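Local atomic coordinates of N-acyl GLM peudo-teicoplanin deacetylase (Actinoplanes teichomyceticus, PDB entry 2X9L), a protein that probably removes the acyl group from an amino sugar of a teicoplanin pseudoaglycone by zinc-dependent hydrolysis, as in its relatives of the PIG-L de-N-acetylase family. Residues R9-S14 / S142-F147; H16-V21 / L73-E78; Y41-G46 / G93-S98; V153-I158 / E165-A170. All coordinates share one frame; numbering follows the deposited sequence.

Interaction 1 of 4, residues R9-S14 / S142-F147; sequences RLLAIS and SIIDEF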
# COMPACT_ATOMS: atom_id res chain seq x y z
N ARG A 9 -6.08 -6.01 17.12
CA ARG A 9 -6.21 -4.72 16.47
C ARG A 9 -5.17 -4.71 15.35
O ARG A 9 -3.98 -4.75 15.62
CB ARG A 9 -5.96 -3.58 17.47
CG ARG A 9 -6.84 -3.63 18.72
CD ARG A 9 -6.73 -2.36 19.57
NE ARG A 9 -7.40 -1.23 18.94
CZ ARG A 9 -7.76 -0.11 19.56
NH1 ARG A 9 -7.51 0.06 20.86
NH2 ARG A 9 -8.38 0.86 18.88
N LEU A 10 -5.65 -4.72 14.11
CA LEU A 10 -4.76 -4.81 12.96
C LEU A 10 -4.70 -3.47 12.25
O LEU A 10 -5.71 -2.94 11.83
CB LEU A 10 -5.29 -5.89 12.00
CG LEU A 10 -4.51 -6.09 10.71
CD1 LEU A 10 -3.09 -6.50 11.01
CD2 LEU A 10 -5.22 -7.13 9.85
N LEU A 11 -3.50 -2.91 12.14
CA LEU A 11 -3.34 -1.66 11.43
C LEU A 11 -2.63 -1.95 10.12
O LEU A 11 -1.49 -2.41 10.13
CB LEU A 11 -2.50 -0.68 12.25
CG LEU A 11 -2.05 0.63 11.58
CD1 LEU A 11 -3.26 1.48 11.20
CD2 LEU A 11 -1.10 1.38 12.51
N ALA A 12 -3.31 -1.70 9.01
CA ALA A 12 -2.72 -1.85 7.68
C ALA A 12 -2.31 -0.47 7.21
O ALA A 12 -3.08 0.49 7.33
CB ALA A 12 -3.75 -2.43 6.74
N ILE A 13 -1.09 -0.36 6.68
CA ILE A 13 -0.57 0.92 6.21
C ILE A 13 -0.29 0.84 4.71
O ILE A 13 0.67 0.20 4.26
CB ILE A 13 0.69 1.32 7.00
CG1 ILE A 13 0.38 1.37 8.50
CG2 ILE A 13 1.21 2.70 6.53
CD1 ILE A 13 1.56 1.82 9.33
N SER A 14 -1.17 1.48 3.94
CA SER A 14 -1.16 1.39 2.49
C SER A 14 -0.47 2.63 1.92
O SER A 14 -0.75 3.74 2.35
CB SER A 14 -2.61 1.31 2.00
OG SER A 14 -2.70 1.12 0.59
N SER A 142 2.10 8.41 15.80
CA SER A 142 0.89 8.97 16.41
C SER A 142 -0.31 8.04 16.25
O SER A 142 -1.12 7.89 17.17
CB SER A 142 0.58 10.35 15.84
OG SER A 142 1.68 11.21 16.03
N ILE A 143 -0.42 7.41 15.08
CA ILE A 143 -1.54 6.50 14.83
C ILE A 143 -1.41 5.26 15.71
O ILE A 143 -2.40 4.71 16.18
CB ILE A 143 -1.62 6.10 13.34
CG1 ILE A 143 -1.80 7.35 12.49
CG2 ILE A 143 -2.77 5.14 13.09
CD1 ILE A 143 -2.88 8.20 12.99
N ILE A 144 -0.18 4.83 15.93
CA ILE A 144 0.06 3.67 16.78
C ILE A 144 -0.40 3.98 18.20
O ILE A 144 -1.05 3.16 18.85
CB ILE A 144 1.53 3.25 16.73
CG1 ILE A 144 1.81 2.53 15.41
CG2 ILE A 144 1.87 2.34 17.91
CD1 ILE A 144 3.28 2.23 15.18
N ASP A 145 -0.07 5.18 18.68
CA ASP A 145 -0.50 5.62 20.01
C ASP A 145 -2.03 5.65 20.09
O ASP A 145 -2.62 5.25 21.10
CB ASP A 145 0.03 7.02 20.33
CG ASP A 145 1.51 7.02 20.67
OD1 ASP A 145 2.09 5.93 20.85
OD2 ASP A 145 2.08 8.13 20.78
N GLU A 146 -2.66 6.12 19.03
CA GLU A 146 -4.11 6.34 19.05
C GLU A 146 -4.91 5.05 18.87
O GLU A 146 -5.94 4.86 19.51
CB GLU A 146 -4.49 7.36 17.98
CG GLU A 146 -5.98 7.58 17.83
CD GLU A 146 -6.30 8.62 16.77
OE1 GLU A 146 -7.37 8.50 16.13
OE2 GLU A 146 -5.49 9.56 16.59
N PHE A 147 -4.42 4.16 18.00
CA PHE A 147 -5.14 2.93 17.65
C PHE A 147 -4.69 1.74 18.50
O PHE A 147 -5.46 0.81 18.71
CB PHE A 147 -4.97 2.64 16.15
CG PHE A 147 -5.68 1.39 15.67
CD1 PHE A 147 -7.07 1.32 15.67
CD2 PHE A 147 -4.96 0.30 15.20
CE1 PHE A 147 -7.72 0.18 15.22
CE2 PHE A 147 -5.61 -0.85 14.76
CZ PHE A 147 -6.99 -0.91 14.76
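Arg9 at the start of strand 9-14 reaches over one face of the Phe147 ring, at the last turn of helix 126-147, in an off-centre cation-pi contact: Arg9 CZ stands 4.6 Å from the ring centroid. The guanidinium does not lie flat on the ring. The two planes are 70° apart, with NE above the ring toward its rim. The group is modelled too close to Phe147 O, so its fine position is uncertain. Beyond Arg9 the ring continues along the strand. Phe147 CE2 approaches Leu10 O at 3.6 Å, and CD2 touches Leu11 CB at 4.0 Å. With CG anti to the backbone N (chi1 -179°), Phe147 swings its ring off the helix end and against the strand. One turn earlier, the methyl CG2 of Ile143 meets Leu11 CD1 at 4.1 Å, the two side chains crossing nearly at right angles, while Leu11 CD2 leans on Ile144 CG1. Further out, the strand is held by backbone bonds to strands 37-42 and 151-155, and Leu39 also packs on Phe147. An alanine in place of Arg9 would probably leave that ring face without its cation and open a gap beside the helix end. The contact thus passes from a partly exposed cationic end to a mainly apolar interior, with no hydrogen bond crossing between strand and helix.

Interaction 2 of 4, residues H16-V21 / L73-E78; sequences HLDDAV and LYRRKE. With ZN (zinc ion), chain B; BOG (octyl beta-D-glucopyranoside), chain C.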
# COMPACT_ATOMS: atom_id res chain seq x y z
N HIS A 16 -0.73 3.83 -1.31
CA HIS A 16 -1.71 4.54 -2.12
C HIS A 16 -3.10 4.00 -1.90
O HIS A 16 -3.28 2.96 -1.29
CB HIS A 16 -1.39 4.40 -3.62
CG HIS A 16 -0.06 4.95 -4.00
ND1 HIS A 16 0.96 4.17 -4.51
CD2 HIS A 16 0.44 6.21 -3.93
CE1 HIS A 16 2.02 4.92 -4.73
NE2 HIS A 16 1.73 6.16 -4.40
N LEU A 17 -4.07 4.72 -2.45
CA LEU A 17 -5.47 4.33 -2.36
C LEU A 17 -5.73 3.17 -3.32
O LEU A 17 -6.07 3.38 -4.48
CB LEU A 17 -6.38 5.52 -2.67
CG LEU A 17 -6.20 6.66 -1.66
CD1 LEU A 17 -6.71 7.99 -2.22
CD2 LEU A 17 -6.84 6.35 -0.29
N ASP A 18 -5.50 1.97 -2.81
CA ASP A 18 -5.80 0.68 -3.45
C ASP A 18 -4.79 -0.42 -3.10
O ASP A 18 -5.09 -1.60 -3.24
CB ASP A 18 -5.98 0.75 -4.97
CG ASP A 18 -4.72 1.15 -5.71
OD1 ASP A 18 -3.69 1.47 -5.07
OD2 ASP A 18 -4.77 1.14 -6.96
N ASP A 19 -3.62 -0.03 -2.61
CA ASP A 19 -2.57 -1.03 -2.41
C ASP A 19 -2.94 -2.11 -1.40
O ASP A 19 -2.68 -3.29 -1.65
CB ASP A 19 -1.26 -0.39 -2.00
CG ASP A 19 -0.60 0.39 -3.12
OD1 ASP A 19 -0.36 -0.19 -4.20
OD2 ASP A 19 -0.30 1.57 -2.89
N ALA A 20 -3.50 -1.72 -0.26
CA ALA A 20 -3.81 -2.70 0.78
C ALA A 20 -4.88 -3.69 0.31
O ALA A 20 -4.80 -4.89 0.62
CB ALA A 20 -4.27 -2.00 2.04
N VAL A 21 -5.88 -3.21 -0.41
CA VAL A 21 -6.92 -4.10 -0.93
C VAL A 21 -6.36 -5.05 -1.99
O VAL A 21 -6.63 -6.26 -1.96
CB VAL A 21 -8.13 -3.30 -1.49
CG1 VAL A 21 -9.13 -4.24 -2.16
CG2 VAL A 21 -8.82 -2.55 -0.34
N LEU A 73 -9.88 13.32 -4.53
CA LEU A 73 -11.24 13.19 -4.03
C LEU A 73 -11.90 11.93 -4.59
O LEU A 73 -12.52 11.17 -3.84
CB LEU A 73 -12.09 14.42 -4.38
CG LEU A 73 -13.42 14.61 -3.64
CD1 LEU A 73 -14.12 15.89 -4.09
CD2 LEU A 73 -14.34 13.43 -3.83
N TYR A 74 -11.79 11.73 -5.90
CA TYR A 74 -12.35 10.54 -6.55
C TYR A 74 -11.79 9.26 -5.94
O TYR A 74 -12.52 8.32 -5.67
CB TYR A 74 -12.05 10.53 -8.05
CG TYR A 74 -13.04 11.27 -8.92
CD1 TYR A 74 -12.99 12.66 -9.05
CD2 TYR A 74 -14.00 10.58 -9.65
CE1 TYR A 74 -13.89 13.34 -9.86
CE2 TYR A 74 -14.90 11.25 -10.48
CZ TYR A 74 -14.84 12.64 -10.57
OH TYR A 74 -15.72 13.32 -11.38
N ARG A 75 -10.48 9.22 -5.74
CA ARG A 75 -9.85 8.00 -5.22
C ARG A 75 -10.18 7.75 -3.76
O ARG A 75 -10.33 6.61 -3.33
CB ARG A 75 -8.33 8.04 -5.42
CG ARG A 75 -7.92 8.10 -6.88
CD ARG A 75 -6.40 7.96 -7.01
NE ARG A 75 -5.94 6.63 -6.61
CZ ARG A 75 -4.67 6.24 -6.69
NH1 ARG A 75 -3.74 7.09 -7.12
NH2 ARG A 75 -4.31 5.02 -6.32
N ARG A 76 -10.30 8.82 -2.97
CA ARG A 76 -10.68 8.65 -1.59
C ARG A 76 -12.06 7.99 -1.51
O ARG A 76 -12.29 7.10 -0.71
CB ARG A 76 -10.70 9.99 -0.86
CG ARG A 76 -9.32 10.51 -0.45
CD ARG A 76 -9.47 11.80 0.35
NE ARG A 76 -8.20 12.28 0.91
CZ ARG A 76 -8.12 13.14 1.93
NH1 ARG A 76 -9.23 13.58 2.51
NH2 ARG A 76 -6.94 13.54 2.38
N LYS A 77 -12.99 8.44 -2.34
CA LYS A 77 -14.33 7.84 -2.36
C LYS A 77 -14.30 6.37 -2.78
O LYS A 77 -15.03 5.55 -2.22
CB LYS A 77 -15.27 8.64 -3.27
CG LYS A 77 -15.55 10.03 -2.72
CD LYS A 77 -16.55 10.78 -3.58
CE LYS A 77 -17.06 12.00 -2.85
NZ LYS A 77 -17.97 12.81 -3.70
N GLU A 78 -13.47 6.05 -3.76
CA GLU A 78 -13.30 4.66 -4.17
C GLU A 78 -12.79 3.83 -3.00
O GLU A 78 -13.26 2.71 -2.76
CB GLU A 78 -12.32 4.56 -5.34
CG GLU A 78 -12.87 5.10 -6.62
CD GLU A 78 -11.89 5.02 -7.77
OE1 GLU A 78 -10.67 4.81 -7.54
OE2 GLU A 78 -12.36 5.18 -8.91
ZN ZN B . 0.75 2.02 -4.75
C1 BOG C . 1.40 4.24 -9.66
O1 BOG C . 2.38 3.34 -10.10
C2 BOG C . 0.27 3.70 -8.79
O2 BOG C . -0.28 2.47 -9.12
C3 BOG C . -0.66 4.73 -8.14
O3 BOG C . -1.54 4.30 -7.18
C4 BOG C . -0.16 6.18 -8.03
O4 BOG C . -1.11 7.15 -7.68
C5 BOG C . 1.01 6.61 -8.94
O5 BOG C . 1.83 5.59 -9.52
C6 BOG C . 1.70 7.90 -8.63
O6 BOG C . 2.51 7.76 -7.52
C1' BOG C . 3.27 3.76 -11.09
C2' BOG C . 4.30 2.74 -11.52
C3' BOG C . 5.73 2.94 -11.10
C4' BOG C . 6.53 4.00 -11.81
C5' BOG C . 7.85 4.44 -11.21
C6' BOG C . 8.12 5.92 -11.09
C7' BOG C . 7.71 6.62 -9.82
C8' BOG C . 6.28 7.03 -9.65
O HOH W 1 -8.02 4.65 -6.29
O HOH W 2 -1.03 1.80 -6.34
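Arg75 reaches from helix 71-86 to the loop that carries His16, and its guanidinium carries most of the polar contact. Arg75 NH2 donates to Leu17 O (3.0 Å, 153° at the hydrogen), coming from above the carbonyl plane, and the same nitrogen binds O3 of the octyl glucoside. Arg75 NH1 grips the neighbouring hydroxyl, O4, at 2.7 Å, so the edge of one guanidinium holds two adjacent sugar oxygens. A bend at chi3 (67°) turns that edge toward the loop. The ionic term is weaker: Asp18 OD1 lies 3.8 Å from Arg75 NH2, a long salt bridge with the two planes steeply turned. Water supplies further links. One molecule accepts from Arg75 NE and donates to Leu17 O and Glu78 OE1; another joins Asp18 OD1 to sugar O2 and O3 and is itself a zinc ligand. The zinc is bound by His16 ND1 at 2.2 Å and by both carboxylate oxygens of Asp19, and His164 completes the set. Asp19 OD2 also takes the backbone N-H of His16. Sugar C4 sits over one face of the His16 ring, whose NE2 bonds to Asp163. The apolar share belongs to Leu17, whose CD1 presses on Arg75 CB at 3.6 Å and on Arg76 CG, while the polar end of Arg76 goes to Ala45 O. The loop leads from strand 9-14 into helix 19-33 and lies against helix 71-86, with Leu17 also against Thr42 of strand 37-42 and His92 of strand 89-92.

Interaction 3 of 4, residues Y41-G46 / G93-S98; sequences YTVFAG and GRFLDS. With BOG (octyl beta-D-glucopyranoside), chain C.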
# COMPACT_ATOMS: atom_id res chain seq x y z
N TYR A 41 -4.85 2.61 7.08
CA TYR A 41 -4.41 3.99 6.99
C TYR A 41 -3.64 4.10 5.67
O TYR A 41 -2.74 3.32 5.41
CB TYR A 41 -3.51 4.31 8.18
CG TYR A 41 -2.62 5.54 8.02
CD1 TYR A 41 -3.17 6.79 7.83
CD2 TYR A 41 -1.24 5.42 8.08
CE1 TYR A 41 -2.36 7.92 7.69
CE2 TYR A 41 -0.42 6.54 7.94
CZ TYR A 41 -0.98 7.77 7.73
OH TYR A 41 -0.16 8.88 7.58
N THR A 42 -4.03 5.04 4.84
CA THR A 42 -3.33 5.26 3.57
C THR A 42 -2.47 6.51 3.69
O THR A 42 -2.97 7.60 3.99
CB THR A 42 -4.33 5.36 2.39
OG1 THR A 42 -5.06 4.12 2.28
CG2 THR A 42 -3.62 5.59 1.08
N VAL A 43 -1.18 6.35 3.48
CA VAL A 43 -0.21 7.42 3.65
C VAL A 43 -0.40 8.54 2.63
O VAL A 43 -0.59 9.71 2.99
CB VAL A 43 1.24 6.87 3.55
CG1 VAL A 43 2.27 8.00 3.68
CG2 VAL A 43 1.47 5.82 4.59
N PHE A 44 -0.36 8.19 1.35
CA PHE A 44 -0.32 9.20 0.29
C PHE A 44 -1.71 9.54 -0.24
O PHE A 44 -1.96 9.45 -1.44
CB PHE A 44 0.66 8.77 -0.82
CG PHE A 44 2.09 8.77 -0.35
CD1 PHE A 44 2.80 9.96 -0.25
CD2 PHE A 44 2.69 7.61 0.09
CE1 PHE A 44 4.08 9.98 0.23
CE2 PHE A 44 3.99 7.62 0.57
CZ PHE A 44 4.69 8.80 0.63
N ALA A 45 -2.60 9.95 0.66
CA ALA A 45 -3.98 10.27 0.33
C ALA A 45 -4.25 11.77 0.48
O ALA A 45 -5.40 12.22 0.55
CB ALA A 45 -4.92 9.46 1.24
N GLY A 46 -3.17 12.55 0.54
CA GLY A 46 -3.27 13.97 0.76
C GLY A 46 -3.97 14.74 -0.34
O GLY A 46 -3.78 14.49 -1.52
N GLY A 93 -4.43 9.69 5.01
CA GLY A 93 -3.31 10.51 5.42
C GLY A 93 -3.11 11.77 4.61
O GLY A 93 -3.83 12.02 3.63
N ARG A 94 -2.12 12.56 5.01
CA ARG A 94 -1.96 13.91 4.51
C ARG A 94 -0.92 14.03 3.40
O ARG A 94 -0.78 15.11 2.81
CB ARG A 94 -1.55 14.83 5.66
CG ARG A 94 -0.18 14.46 6.26
CD ARG A 94 0.34 15.53 7.21
NE ARG A 94 1.43 15.05 8.06
CZ ARG A 94 2.70 15.47 8.00
NH1 ARG A 94 3.05 16.38 7.11
NH2 ARG A 94 3.61 14.97 8.82
N PHE A 95 -0.19 12.96 3.13
CA PHE A 95 0.95 13.08 2.21
C PHE A 95 0.55 13.03 0.74
O PHE A 95 -0.35 12.31 0.35
CB PHE A 95 2.01 12.03 2.55
CG PHE A 95 2.46 12.11 3.97
CD1 PHE A 95 1.84 11.34 4.95
CD2 PHE A 95 3.45 13.00 4.34
CE1 PHE A 95 2.23 11.44 6.26
CE2 PHE A 95 3.84 13.10 5.67
CZ PHE A 95 3.23 12.31 6.62
N LEU A 96 1.25 13.82 -0.07
CA LEU A 96 0.90 13.93 -1.47
C LEU A 96 1.52 12.80 -2.27
O LEU A 96 2.70 12.54 -2.14
CB LEU A 96 1.40 15.27 -2.04
CG LEU A 96 0.70 16.53 -1.56
CD1 LEU A 96 1.43 17.75 -2.14
CD2 LEU A 96 -0.76 16.52 -1.96
N ASP A 97 0.70 12.18 -3.12
CA ASP A 97 1.15 11.20 -4.10
C ASP A 97 2.34 11.76 -4.88
O ASP A 97 2.46 12.96 -5.05
CB ASP A 97 -0.00 10.90 -5.06
CG ASP A 97 0.17 9.61 -5.84
OD1 ASP A 97 1.15 8.87 -5.64
OD2 ASP A 97 -0.71 9.33 -6.68
N SER A 98 3.20 10.88 -5.37
CA SER A 98 4.42 11.27 -6.05
C SER A 98 4.19 12.27 -7.20
O SER A 98 5.03 13.15 -7.43
CB SER A 98 5.17 10.05 -6.57
OG SER A 98 4.46 9.41 -7.61
C1 BOG C . 1.40 4.24 -9.66
O1 BOG C . 2.38 3.34 -10.10
C2 BOG C . 0.27 3.70 -8.79
O2 BOG C . -0.28 2.47 -9.12
C3 BOG C . -0.66 4.73 -8.14
O3 BOG C . -1.54 4.30 -7.18
C4 BOG C . -0.16 6.18 -8.03
O4 BOG C . -1.11 7.15 -7.68
C5 BOG C . 1.01 6.61 -8.94
O5 BOG C . 1.83 5.59 -9.52
C6 BOG C . 1.70 7.90 -8.63
O6 BOG C . 2.51 7.76 -7.52
C1' BOG C . 3.27 3.76 -11.09
C2' BOG C . 4.30 2.74 -11.52
C3' BOG C . 5.73 2.94 -11.10
C4' BOG C . 6.53 4.00 -11.81
C5' BOG C . 7.85 4.44 -11.21
C6' BOG C . 8.12 5.92 -11.09
C7' BOG C . 7.71 6.62 -9.82
C8' BOG C . 6.28 7.03 -9.65
O HOH W 3 -1.24 11.37 7.63
O HOH W 4 -2.21 12.52 -2.87
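Gly93 N donates to Thr42 O at 2.7 Å. Two more backbone bonds follow: Gly46 N to Phe95 O (2.8 Å) and the longer Phe95 N to Val43 O. A water ties Gly46 O to Asp97 N, and another bridges Tyr41 OH to Arg94 N. Asp97 turns CG anti to the backbone N (chi1 -162°), which carries its carboxylate to the octyl glucoside: Asp97 OD1 takes sugar O6 at 2.6 Å, and Ser98 OG donates to that same hydroxyl. Around the backbone bonds, the Phe95 ring receives Val43 CG1 at CD1 (3.6 Å), with Val43 O and Tyr41 OH at its edge. Phe44 is the centre of an inverse gamma turn; Phe44 CD1 packs on Phe95 CB (3.6 Å), and Leu96 O lies at the edge of the Phe44 ring. The two segments run so close that a beta carbon on Gly93 would collide with Thr42 O and Val43 O. Were Asp97 an alanine, sugar O6 would probably lose its carboxylate acceptor. Backbone bonds thus fix the loop's course and deliver to the sugar an aspartate that has also been seen to bind zinc in this protein, though here it holds the glucoside instead.

Interaction 4 of 4, residues V153-I158 / E165-A170; sequences VTCAAI and EATRDA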
# COMPACT_ATOMS: atom_id res chain seq x y z
N VAL A 153 0.68 -4.20 9.39
CA VAL A 153 1.09 -4.80 8.13
C VAL A 153 1.22 -3.69 7.11
O VAL A 153 0.39 -2.80 7.09
CB VAL A 153 0.12 -5.87 7.61
CG1 VAL A 153 0.72 -6.59 6.40
CG2 VAL A 153 -0.17 -6.89 8.71
N THR A 154 2.28 -3.72 6.32
CA THR A 154 2.47 -2.71 5.28
C THR A 154 3.10 -3.37 4.06
O THR A 154 3.19 -4.59 4.00
CB THR A 154 3.29 -1.51 5.79
OG1 THR A 154 3.24 -0.44 4.83
CG2 THR A 154 4.72 -1.91 6.06
N CYS A 155 3.52 -2.57 3.08
CA CYS A 155 4.02 -3.10 1.81
C CYS A 155 5.50 -3.47 1.84
O CYS A 155 6.29 -2.84 2.52
CB CYS A 155 3.79 -2.09 0.69
SG CYS A 155 4.66 -0.51 0.94
N ALA A 156 5.87 -4.50 1.09
CA ALA A 156 7.27 -4.86 0.91
C ALA A 156 8.01 -3.91 -0.04
O ALA A 156 9.24 -3.90 -0.08
CB ALA A 156 7.38 -6.32 0.38
N ALA A 157 7.25 -3.14 -0.82
CA ALA A 157 7.81 -2.24 -1.82
C ALA A 157 8.47 -3.00 -2.98
O ALA A 157 9.40 -2.51 -3.62
CB ALA A 157 8.78 -1.23 -1.19
N ILE A 158 7.99 -4.21 -3.24
CA ILE A 158 8.37 -4.91 -4.46
C ILE A 158 7.94 -4.04 -5.63
O ILE A 158 6.80 -3.56 -5.68
CB ILE A 158 7.72 -6.28 -4.55
CG1 ILE A 158 8.29 -7.19 -3.47
CG2 ILE A 158 7.94 -6.88 -5.95
CD1 ILE A 158 7.54 -8.51 -3.32
N GLU A 165 8.37 2.50 -0.96
CA GLU A 165 9.60 2.44 -0.19
C GLU A 165 9.52 3.38 1.02
O GLU A 165 9.92 3.00 2.12
CB GLU A 165 10.80 2.77 -1.07
CG GLU A 165 11.13 1.64 -2.05
CD GLU A 165 12.27 1.97 -3.02
OE1 GLU A 165 12.73 1.04 -3.72
OE2 GLU A 165 12.68 3.15 -3.10
N ALA A 166 8.98 4.58 0.82
CA ALA A 166 8.88 5.54 1.92
C ALA A 166 7.94 5.01 3.01
O ALA A 166 8.21 5.13 4.21
CB ALA A 166 8.36 6.89 1.41
N THR A 167 6.82 4.44 2.56
CA THR A 167 5.81 3.90 3.46
C THR A 167 6.40 2.75 4.26
O THR A 167 6.28 2.71 5.48
CB THR A 167 4.57 3.39 2.70
OG1 THR A 167 3.94 4.48 2.03
CG2 THR A 167 3.56 2.75 3.67
N ARG A 168 7.04 1.82 3.57
CA ARG A 168 7.63 0.66 4.24
C ARG A 168 8.69 1.09 5.26
O ARG A 168 8.69 0.63 6.39
CB ARG A 168 8.25 -0.29 3.23
CG ARG A 168 9.09 -1.40 3.88
CD ARG A 168 10.53 -1.22 3.46
NE ARG A 168 10.71 -1.87 2.19
CZ ARG A 168 11.70 -1.66 1.35
NH1 ARG A 168 12.65 -0.77 1.59
NH2 ARG A 168 11.73 -2.37 0.24
N ASP A 169 9.61 1.95 4.84
CA ASP A 169 10.68 2.36 5.74
C ASP A 169 10.13 3.11 6.96
O ASP A 169 10.51 2.82 8.09
CB ASP A 169 11.73 3.20 5.00
CG ASP A 169 12.49 2.40 3.96
OD1 ASP A 169 12.26 1.18 3.81
OD2 ASP A 169 13.35 3.01 3.29
N ALA A 170 9.21 4.05 6.74
CA ALA A 170 8.62 4.77 7.87
C ALA A 170 7.91 3.82 8.85
O ALA A 170 8.02 3.98 10.07
CB ALA A 170 7.66 5.85 7.38
O HOH W 5 11.93 -1.78 -2.96
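Arg168 points its CG anti to the backbone N (chi1 170°), then bends at chi2 (-116°, away from a staggered value) and again at chi3, and this folded path brings its guanidinium to the loop just past strand 151-155. There NH2 donates to Ala156 O at 2.9 Å in a fairly straight bond (162° at the hydrogen), with the oxygen lying in the guanidinium plane; a weak bond from NE adds to it. On the other branch, NH1 meets Asp169 OD1 at 3.0 Å, on the syn side of the carboxylate, in a salt bridge along the helix. Gripped on two sides in its plane, the guanidinium has little freedom to turn. Ala157 CB lies against it, 3.5 Å from Arg168 NH2, and also touches Glu165 CG at 3.8 Å. The arginine's aliphatic part is used too: Arg168 CB stands 3.3 Å from Cys155 O. A water closes the far corner, donating to Ala157 O and to Glu165 OE1. Toward the end of the strand, Thr167 turns its methyl CG2 to Thr154 OG1 (3.4 Å). The hydroxyls look elsewhere: Thr154 OG1 bonds to Ile13 O, Thr167 OG1 to Asp163 O. Strand and helix run roughly antiparallel, and the axes of these short segments approach to 7.6 Å, as the first two elements of the beta-alpha-beta unit that continues into strand 182-185. Cys155 touches His164, a zinc ligand, and on another side of the helix Ala166 and Ala170 pack against helix 126-147.

From the N terminus, strand 9-14 comes first and packs on helix 126-147 much later in the chain, so interaction 1 closes a long loop that contains all of interactions 2 and 3. These two cross, their segments alternating along the chain as 16-21, 41-46, 73-78 and 93-98, and they meet at the octyl glucoside, with Arg76 NH2 bonded to Ala45 O between them. Interaction 4 follows in series, closing a short connection with six residues between its segments after interaction 1 has ended. Strands 9-14, 37-42 and 151-155 lie side by side in one sheet, tying interactions 1, 3 and 4 together, while interaction 2 joins the loop after the first strand to helix 71-86.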